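Local structure of phycocyanobilin lyase subunit alpha (Nostoc sp. PCC 7120, 5N3U) at residues E20-N25 with W39-Y44; A181-M186 with G196-K201; V200-G205 with R212-D217. The protein associates with its partner CpcF to form a lyase, which is probably required for attaching the phycocyanobilin chromophore to the CpcA phycocyanin subunit. All coordinates share one frame; numbering follows the deposited sequence.

Contact 1. Residues E20-N25 with W39-Y44; sequences ELAIAN and WWLGKY
Trp40 and Leu41 reach Ala22 through different first torsions: the indole of Trp40 extends anti to its backbone N (chi1 -169°), whereas CG of Leu41 turns back beside its own N and lies anti to the carbonyl carbon (chi1 -72°). These settings bring the six-membered ring of the indole and one leucine methyl close together, Trp40 CE3 lying 4.0 Å from Leu41 CD2. The Ala22 methyl rests on the seam between them. Its CB is 3.6 Å from Trp40 CE3 and 3.8 Å from CZ3, so the methyl meets the benzo part of the indole obliquely. The same CB lies 3.6 Å from Leu41 CD2, with the leucine branch point CG just behind. Ile23 adds a looser flank, its CG1 standing 4.3 Å from Leu41 CD2.

A methyl is the whole side chain that Ala22 contributes, yet it serves two larger side chains where consecutive antiparallel helices of the HEAT-like, alpha-solenoid region face one another. Helices 19-25 and 31-43 meet at 143° between their short segments, with axes 9.9 Å apart at closest approach; residues 39-44 fall within a HEAT-like sequence repeat. No hydrogen bond crosses the interface.

The indole has a second aromatic neighbour one helical turn on, where Tyr44 CD1 lies 3.4 Å above one face of the Trp40 ring, displaced toward its rim. Ile23 also packs on Ala51 and Ala54 of helix 49-58, extending the apolar layer to the next helix. On the same helix as Trp40, Lys43 makes a salt bridge to Glu7 of a second copy of this protein, and Tyr44 packs on Phe106 of the lyase beta subunit.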
loop_
_atom_site.group_PDB
_atom_site.type_symbol
_atom_site.label_atom_id
_atom_site.label_comp_id
_atom_site.label_asym_id
_atom_site.label_seq_id
_atom_site.Cartn_x
_atom_site.Cartn_y
_atom_site.Cartn_z
ATOM N N GLU A 20 -11.366 16.848 -14.350
ATOM C CA GLU A 20 -11.541 17.469 -15.663
ATOM C C GLU A 20 -10.571 16.859 -16.596
ATOM O O GLU A 20 -10.879 16.550 -17.753
ATOM C CB GLU A 20 -11.371 19.037 -15.617
ATOM C CG GLU A 20 -11.983 19.677 -14.344
ATOM C CD GLU A 20 -11.193 19.356 -13.044
ATOM O OE1 GLU A 20 -9.960 19.545 -13.038
ATOM O OE2 GLU A 20 -11.765 18.912 -12.033
ATOM N N LEU A 21 -9.359 16.658 -16.110
ATOM C CA LEU A 21 -8.330 16.121 -17.003
ATOM C C LEU A 21 -8.554 14.634 -17.306
ATOM O O LEU A 21 -8.418 14.194 -18.434
ATOM C CB LEU A 21 -6.978 16.338 -16.365
ATOM C CG LEU A 21 -5.753 16.192 -17.229
ATOM C CD1 LEU A 21 -5.874 16.756 -18.642
ATOM C CD2 LEU A 21 -4.636 16.836 -16.403
ATOM N N ALA A 22 -8.992 13.907 -16.293
ATOM C CA ALA A 22 -9.357 12.487 -16.523
ATOM C C ALA A 22 -10.468 12.395 -17.523
ATOM O O ALA A 22 -10.427 11.598 -18.416
ATOM C CB ALA A 22 -9.864 11.885 -15.227
ATOM N N ILE A 23 -11.476 13.240 -17.357
ATOM C CA ILE A 23 -12.592 13.215 -18.306
ATOM C C ILE A 23 -12.133 13.517 -19.659
ATOM O O ILE A 23 -12.469 12.756 -20.573
ATOM C CB ILE A 23 -13.747 14.129 -17.928
ATOM C CG1 ILE A 23 -14.416 13.626 -16.648
ATOM C CG2 ILE A 23 -14.789 14.124 -19.022
ATOM C CD1 ILE A 23 -15.171 14.663 -15.881
ATOM N N ALA A 24 -11.309 14.573 -19.826
ATOM C CA ALA A 24 -10.755 14.840 -21.191
ATOM C C ALA A 24 -9.950 13.699 -21.799
ATOM O O ALA A 24 -10.070 13.312 -22.996
ATOM C CB ALA A 24 -9.892 16.084 -21.133
ATOM N N ASN A 25 -9.085 13.146 -20.964
ATOM C CA ASN A 25 -8.261 12.043 -21.389
ATOM C C ASN A 25 -9.057 10.831 -21.869
ATOM O O ASN A 25 -8.519 10.022 -22.611
ATOM C CB ASN A 25 -7.313 11.639 -20.258
ATOM C CG ASN A 25 -6.149 12.639 -20.039
ATOM O OD1 ASN A 25 -5.821 13.431 -20.901
ATOM N ND2 ASN A 25 -5.527 12.552 -18.915
ATOM N N TRP A 39 -10.020 3.969 -15.254
ATOM C CA TRP A 39 -9.732 3.427 -13.922
ATOM C C TRP A 39 -9.672 4.509 -12.853
ATOM O O TRP A 39 -10.245 4.388 -11.785
ATOM C CB TRP A 39 -8.363 2.623 -13.991
ATOM C CG TRP A 39 -7.891 2.222 -12.670
ATOM C CD1 TRP A 39 -8.195 1.090 -12.010
ATOM C CD2 TRP A 39 -7.011 2.932 -11.843
ATOM N NE1 TRP A 39 -7.661 1.106 -10.793
ATOM C CE2 TRP A 39 -6.909 2.204 -10.640
ATOM C CE3 TRP A 39 -6.351 4.141 -11.967
ATOM C CZ2 TRP A 39 -6.114 2.606 -9.576
ATOM C CZ3 TRP A 39 -5.546 4.569 -10.891
ATOM C CH2 TRP A 39 -5.460 3.803 -9.701
ATOM N N TRP A 40 -8.990 5.636 -13.156
ATOM C CA TRP A 40 -8.838 6.693 -12.188
ATOM C C TRP A 40 -10.169 7.268 -11.733
ATOM O O TRP A 40 -10.385 7.555 -10.535
ATOM C CB TRP A 40 -7.948 7.770 -12.754
ATOM C CG TRP A 40 -7.473 8.813 -11.821
ATOM C CD1 TRP A 40 -6.277 8.889 -11.177
ATOM C CD2 TRP A 40 -8.147 10.047 -11.535
ATOM N NE1 TRP A 40 -6.192 10.063 -10.430
ATOM C CE2 TRP A 40 -7.345 10.774 -10.624
ATOM C CE3 TRP A 40 -9.376 10.570 -11.911
ATOM C CZ2 TRP A 40 -7.721 12.031 -10.123
ATOM C CZ3 TRP A 40 -9.769 11.831 -11.381
ATOM C CH2 TRP A 40 -8.920 12.540 -10.509
ATOM N N LEU A 41 -11.070 7.448 -12.669
ATOM C CA LEU A 41 -12.387 8.043 -12.324
ATOM C C LEU A 41 -13.162 7.161 -11.354
ATOM O O LEU A 41 -13.778 7.657 -10.460
ATOM C CB LEU A 41 -13.180 8.270 -13.589
ATOM C CG LEU A 41 -12.702 9.417 -14.499
ATOM C CD1 LEU A 41 -13.370 9.368 -15.836
ATOM C CD2 LEU A 41 -12.952 10.724 -13.795
ATOM N N GLY A 42 -13.024 5.848 -11.490
ATOM C CA GLY A 42 -13.669 4.893 -10.540
ATOM C C GLY A 42 -12.959 4.801 -9.266
ATOM O O GLY A 42 -13.599 4.799 -8.204
ATOM N N LYS A 43 -11.637 4.790 -9.311
ATOM C CA LYS A 43 -10.871 4.687 -8.106
ATOM C C LYS A 43 -11.122 5.879 -7.187
ATOM O O LYS A 43 -11.261 5.735 -5.987
ATOM C CB LYS A 43 -9.421 4.621 -8.521
ATOM C CG LYS A 43 -8.396 4.729 -7.380
ATOM C CD LYS A 43 -8.535 3.648 -6.348
ATOM C CE LYS A 43 -7.335 3.865 -5.427
ATOM N NZ LYS A 43 -7.209 2.736 -4.521
ATOM N N TYR A 44 -11.156 7.081 -7.754
ATOM C CA TYR A 44 -11.376 8.307 -6.993
ATOM C C TYR A 44 -12.844 8.647 -6.904
ATOM O O TYR A 44 -13.209 9.693 -6.350
ATOM C CB TYR A 44 -10.526 9.466 -7.595
ATOM C CG TYR A 44 -9.079 9.173 -7.361
ATOM C CD1 TYR A 44 -8.385 8.348 -8.221
ATOM C CD2 TYR A 44 -8.421 9.681 -6.256
ATOM C CE1 TYR A 44 -7.059 8.010 -8.013
ATOM C CE2 TYR A 44 -7.091 9.323 -6.006
ATOM C CZ TYR A 44 -6.432 8.452 -6.876
ATOM O OH TYR A 44 -5.108 8.032 -6.697
#

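Contact 2. Residues A181-M186 with G196-K201; sequences AAARAM and GELLVK
Leu199 and Ala183 meet at the centre of an antiparallel helical hairpin in the HEAT-repeat region, formed by helices 176-190 and 193-203. The segment axes make an angle of 145° and approach to 8.7 Å, a separation consistent with the small alanine that faces the leucines.

The course of Leu199 shows how such a side chain is shared out. Its CB points toward the facing helix without yet touching it. CG, turned beside the backbone N (chi1 -63°), lies 4.2 Å from Ala183 CB, and there the chain forks. The CD2 branch stays with Ala183, 4.1 Å from its CB. The CD1 branch moves one residue along the opposing helix and rests on its backbone, 4.0 Å from Arg184 CA and only slightly farther from Arg184 N. Leu199 thus straddles two consecutive residues, and its buried methyls also belong to a wider apolar core, since the side chain packs on Leu218 and Ile221 of helix 208-221.

Leu198 takes the other flank of the alanine, at the solvent-exposed side of the hairpin, with CD1 4.0 Å from Ala183 CB. The Ala183 methyl is therefore held by both leucines at once.

Arg184 offers this interface only the base of its side chain. The aliphatic chain is extended as far as NE, and the guanidinium group finds a charged partner on another helix, NH2 forming a salt bridge with Glu113, while Arg184 CB stays 4.3 Å from Leu199 CD1.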
loop_
_atom_site.group_PDB
_atom_site.type_symbol
_atom_site.label_atom_id
_atom_site.label_comp_id
_atom_site.label_asym_id
_atom_site.label_seq_id
_atom_site.Cartn_x
_atom_site.Cartn_y
_atom_site.Cartn_z
ATOM N N ALA A 181 -22.040 -17.609 -4.550
ATOM C CA ALA A 181 -22.907 -16.605 -5.073
ATOM C C ALA A 181 -24.377 -17.005 -5.079
ATOM O O ALA A 181 -25.261 -16.156 -4.808
ATOM C CB ALA A 181 -22.404 -16.219 -6.428
ATOM N N ALA A 182 -24.676 -18.286 -5.435
ATOM C CA ALA A 182 -26.027 -18.787 -5.447
ATOM C C ALA A 182 -26.578 -18.804 -3.995
ATOM O O ALA A 182 -27.715 -18.416 -3.775
ATOM C CB ALA A 182 -26.076 -20.177 -6.041
ATOM N N ALA A 183 -25.725 -19.130 -3.025
ATOM C CA ALA A 183 -26.147 -19.064 -1.586
ATOM C C ALA A 183 -26.491 -17.695 -1.152
ATOM O O ALA A 183 -27.547 -17.415 -0.591
ATOM C CB ALA A 183 -25.091 -19.634 -0.721
ATOM N N ARG A 184 -25.654 -16.742 -1.557
ATOM C CA ARG A 184 -26.006 -15.361 -1.317
ATOM C C ARG A 184 -27.234 -14.868 -1.913
ATOM O O ARG A 184 -28.078 -14.218 -1.255
ATOM C CB ARG A 184 -24.821 -14.458 -1.741
ATOM C CG ARG A 184 -25.082 -12.993 -1.593
ATOM C CD ARG A 184 -24.056 -12.371 -2.507
ATOM N NE ARG A 184 -23.688 -10.963 -2.386
ATOM C CZ ARG A 184 -24.325 -9.935 -2.881
ATOM N NH1 ARG A 184 -25.562 -10.023 -3.452
ATOM N NH2 ARG A 184 -23.721 -8.757 -2.715
ATOM N N ALA A 185 -27.408 -15.142 -3.184
ATOM C CA ALA A 185 -28.618 -14.742 -3.835
ATOM C C ALA A 185 -29.866 -15.435 -3.259
ATOM O O ALA A 185 -30.902 -14.800 -3.031
ATOM C CB ALA A 185 -28.550 -15.012 -5.289
ATOM N N MET A 186 -29.723 -16.720 -2.964
ATOM C CA MET A 186 -30.873 -17.410 -2.409
ATOM C C MET A 186 -31.317 -16.812 -1.066
ATOM O O MET A 186 -32.526 -16.656 -0.798
ATOM C CB MET A 186 -30.547 -18.881 -2.315
ATOM C CG MET A 186 -30.617 -19.661 -3.657
ATOM S SD MET A 186 -32.162 -19.572 -4.512
ATOM C CE MET A 186 -33.278 -20.558 -3.402
ATOM N N GLY A 196 -27.871 -18.637 4.495
ATOM C CA GLY A 196 -26.849 -17.958 5.273
ATOM C C GLY A 196 -25.863 -18.833 5.891
ATOM O O GLY A 196 -24.692 -18.489 6.009
ATOM N N GLU A 197 -26.317 -19.990 6.376
ATOM C CA GLU A 197 -25.404 -20.954 6.973
ATOM C C GLU A 197 -24.414 -21.523 6.029
ATOM O O GLU A 197 -23.278 -21.867 6.385
ATOM C CB GLU A 197 -26.193 -22.100 7.660
ATOM C CG GLU A 197 -26.973 -21.697 8.910
ATOM C CD GLU A 197 -26.055 -21.190 9.974
ATOM O OE1 GLU A 197 -25.064 -21.862 10.205
ATOM O OE2 GLU A 197 -26.304 -20.112 10.531
ATOM N N LEU A 198 -24.782 -21.695 4.784
ATOM C CA LEU A 198 -23.767 -22.176 3.841
ATOM C C LEU A 198 -22.606 -21.154 3.725
ATOM O O LEU A 198 -21.455 -21.538 3.560
ATOM C CB LEU A 198 -24.355 -22.265 2.457
ATOM C CG LEU A 198 -25.268 -23.419 2.188
ATOM C CD1 LEU A 198 -26.081 -23.091 0.968
ATOM C CD2 LEU A 198 -24.393 -24.667 2.011
ATOM N N LEU A 199 -22.934 -19.864 3.761
ATOM C CA LEU A 199 -21.856 -18.801 3.748
ATOM C C LEU A 199 -20.994 -18.887 4.984
ATOM O O LEU A 199 -19.754 -18.915 4.910
ATOM C CB LEU A 199 -22.471 -17.417 3.596
ATOM C CG LEU A 199 -23.210 -17.296 2.253
ATOM C CD1 LEU A 199 -24.053 -16.036 2.142
ATOM C CD2 LEU A 199 -22.175 -17.384 1.188
ATOM N N VAL A 200 -21.632 -19.074 6.114
ATOM C CA VAL A 200 -20.831 -19.340 7.356
ATOM C C VAL A 200 -19.880 -20.476 7.223
ATOM O O VAL A 200 -18.700 -20.373 7.546
ATOM C CB VAL A 200 -21.746 -19.563 8.561
ATOM C CG1 VAL A 200 -20.919 -20.014 9.769
ATOM C CG2 VAL A 200 -22.502 -18.284 8.860
ATOM N N LYS A 201 -20.344 -21.588 6.653
ATOM C CA LYS A 201 -19.460 -22.726 6.455
ATOM C C LYS A 201 -18.243 -22.468 5.517
ATOM O O LYS A 201 -17.168 -22.943 5.749
ATOM C CB LYS A 201 -20.285 -23.906 5.929
ATOM C CG LYS A 201 -19.521 -25.225 5.921
ATOM C CD LYS A 201 -20.131 -26.250 4.942
ATOM C CE LYS A 201 -19.781 -27.705 5.303
ATOM N NZ LYS A 201 -18.384 -28.048 4.924
#

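Contact 3. Residues V200-G205 with R212-D217; sequences VKVLAG and RVALGD
Leu203 and Ala214 mark the closest approach of the two backbones, with their CA atoms 6.3 Å apart. Leu203 sits at the end of helix 193-203, whose last turn gives way to a loop, with Gly205 N bonded to Val202 O at 2.9 Å, while residues 212-217 lie inside the next helix, 208-221. The contact thus joins successive helices in the HEAT-repeat region where one is ending.

At the centre is the Ala214 methyl. Val202 projects CG1 anti to its backbone N (chi1 170°), which brings this branch within 3.7 Å of Ala214 CB. From the neighbouring position Leu203 reaches the same methyl with CD2, at 3.9 Å. That one leucine methyl does double duty: it also presses on the branch point of Leu215, 3.7 Å from CG, and is nearly as close to its CD2. The side chains of Leu203 and Leu215 cross at about a right angle, and the Leu203 methyl meets both the branch point and one methyl of Leu215.

Leu215 continues the apolar layer onto Phe239 and Ala243 of helix 237-250. The charge of Arg212 is engaged outside these segments, by Glu236 and by Asp72 of the lyase beta subunit. With no hydrogen bond crossing between the segments, their direct cohesion is probably hydrophobic, from the burial of aliphatic carbons.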
loop_
_atom_site.group_PDB
_atom_site.type_symbol
_atom_site.label_atom_id
_atom_site.label_comp_id
_atom_site.label_asym_id
_atom_site.label_seq_id
_atom_site.Cartn_x
_atom_site.Cartn_y
_atom_site.Cartn_z
ATOM N N VAL A 200 -21.632 -19.074 6.114
ATOM C CA VAL A 200 -20.831 -19.340 7.356
ATOM C C VAL A 200 -19.880 -20.476 7.223
ATOM O O VAL A 200 -18.700 -20.373 7.546
ATOM C CB VAL A 200 -21.746 -19.563 8.561
ATOM C CG1 VAL A 200 -20.919 -20.014 9.769
ATOM C CG2 VAL A 200 -22.502 -18.284 8.860
ATOM N N LYS A 201 -20.344 -21.588 6.653
ATOM C CA LYS A 201 -19.460 -22.726 6.455
ATOM C C LYS A 201 -18.243 -22.468 5.517
ATOM O O LYS A 201 -17.168 -22.943 5.749
ATOM C CB LYS A 201 -20.285 -23.906 5.929
ATOM C CG LYS A 201 -19.521 -25.225 5.921
ATOM C CD LYS A 201 -20.131 -26.250 4.942
ATOM C CE LYS A 201 -19.781 -27.705 5.303
ATOM N NZ LYS A 201 -18.384 -28.048 4.924
ATOM N N VAL A 202 -18.411 -21.660 4.488
ATOM C CA VAL A 202 -17.304 -21.223 3.621
ATOM C C VAL A 202 -16.232 -20.477 4.465
ATOM O O VAL A 202 -15.027 -20.671 4.243
ATOM C CB VAL A 202 -17.834 -20.311 2.514
ATOM C CG1 VAL A 202 -16.715 -19.620 1.707
ATOM C CG2 VAL A 202 -18.742 -21.086 1.572
ATOM N N LEU A 203 -16.662 -19.719 5.450
ATOM C CA LEU A 203 -15.742 -19.015 6.385
ATOM C C LEU A 203 -14.824 -19.916 7.088
ATOM O O LEU A 203 -13.691 -19.555 7.298
ATOM C CB LEU A 203 -16.452 -18.264 7.498
ATOM C CG LEU A 203 -17.115 -16.980 7.116
ATOM C CD1 LEU A 203 -17.680 -16.296 8.353
ATOM C CD2 LEU A 203 -16.093 -16.077 6.392
ATOM N N ALA A 204 -15.323 -21.086 7.436
ATOM C CA ALA A 204 -14.563 -22.138 8.071
ATOM C C ALA A 204 -13.637 -22.906 7.140
ATOM O O ALA A 204 -12.872 -23.717 7.625
ATOM C CB ALA A 204 -15.506 -23.090 8.784
ATOM N N GLY A 205 -13.660 -22.616 5.837
ATOM C CA GLY A 205 -13.006 -23.423 4.835
ATOM C C GLY A 205 -11.526 -23.139 4.727
ATOM O O GLY A 205 -10.990 -22.196 5.317
ATOM N N ARG A 212 -13.002 -14.428 2.067
ATOM C CA ARG A 212 -13.205 -13.017 1.840
ATOM C C ARG A 212 -14.488 -12.749 1.156
ATOM O O ARG A 212 -15.231 -11.835 1.489
ATOM C CB ARG A 212 -12.027 -12.372 1.054
ATOM C CG ARG A 212 -10.682 -12.458 1.758
ATOM C CD ARG A 212 -9.647 -11.963 0.755
ATOM N NE ARG A 212 -8.336 -11.772 1.321
ATOM C CZ ARG A 212 -7.200 -11.741 0.604
ATOM N NH1 ARG A 212 -7.205 -11.973 -0.695
ATOM N NH2 ARG A 212 -6.070 -11.491 1.187
ATOM N N VAL A 213 -14.773 -13.541 0.165
ATOM C CA VAL A 213 -16.042 -13.447 -0.543
ATOM C C VAL A 213 -17.225 -13.722 0.422
ATOM O O VAL A 213 -18.204 -12.970 0.424
ATOM C CB VAL A 213 -16.073 -14.452 -1.718
ATOM C CG1 VAL A 213 -17.500 -14.677 -2.177
ATOM C CG2 VAL A 213 -15.195 -13.885 -2.850
ATOM N N ALA A 214 -17.099 -14.741 1.246
ATOM C CA ALA A 214 -18.184 -15.068 2.177
ATOM C C ALA A 214 -18.440 -13.884 3.157
ATOM O O ALA A 214 -19.582 -13.531 3.450
ATOM C CB ALA A 214 -17.828 -16.322 2.906
ATOM N N LEU A 215 -17.347 -13.246 3.612
ATOM C CA LEU A 215 -17.474 -12.059 4.413
ATOM C C LEU A 215 -18.235 -10.971 3.746
ATOM O O LEU A 215 -19.167 -10.380 4.347
ATOM C CB LEU A 215 -16.108 -11.570 4.917
ATOM C CG LEU A 215 -15.542 -12.455 5.954
ATOM C CD1 LEU A 215 -14.028 -12.266 6.203
ATOM C CD2 LEU A 215 -16.359 -12.316 7.236
ATOM N N GLY A 216 -17.877 -10.616 2.519
ATOM C CA GLY A 216 -18.605 -9.618 1.827
ATOM C C GLY A 216 -20.079 -9.954 1.639
ATOM O O GLY A 216 -20.973 -9.114 1.742
ATOM N N ASP A 217 -20.349 -11.221 1.366
ATOM C CA ASP A 217 -21.732 -11.690 1.155
ATOM C C ASP A 217 -22.551 -11.607 2.473
ATOM O O ASP A 217 -23.684 -11.154 2.471
ATOM C CB ASP A 217 -21.736 -13.168 0.632
ATOM C CG ASP A 217 -21.219 -13.320 -0.791
ATOM O OD1 ASP A 217 -21.033 -12.289 -1.516
ATOM O OD2 ASP A 217 -20.961 -14.475 -1.199
#

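How the contacts relate
Along the chain the contacts follow in order, and each joins successive helices, the recurring step of a helical-repeat solenoid. Contact 1 lies near the N-terminal end, on helices 19-25 and 31-43. Contacts 2 and 3 lie across the chain's centre from it, their centres about 36 and 33 Å from that of contact 1, with no touch. Those two are neighbours, with centres about 8 Å apart: they share Val200 and Lys201 on helix 193-203, which packs against helix 176-190 before it and helix 208-221 after it. The salt bridge from Arg184 NE to Asp217 OD1, 3.1 Å long, ties the outer two helices, so packing and charge join three consecutive helices in the HEAT-repeat region.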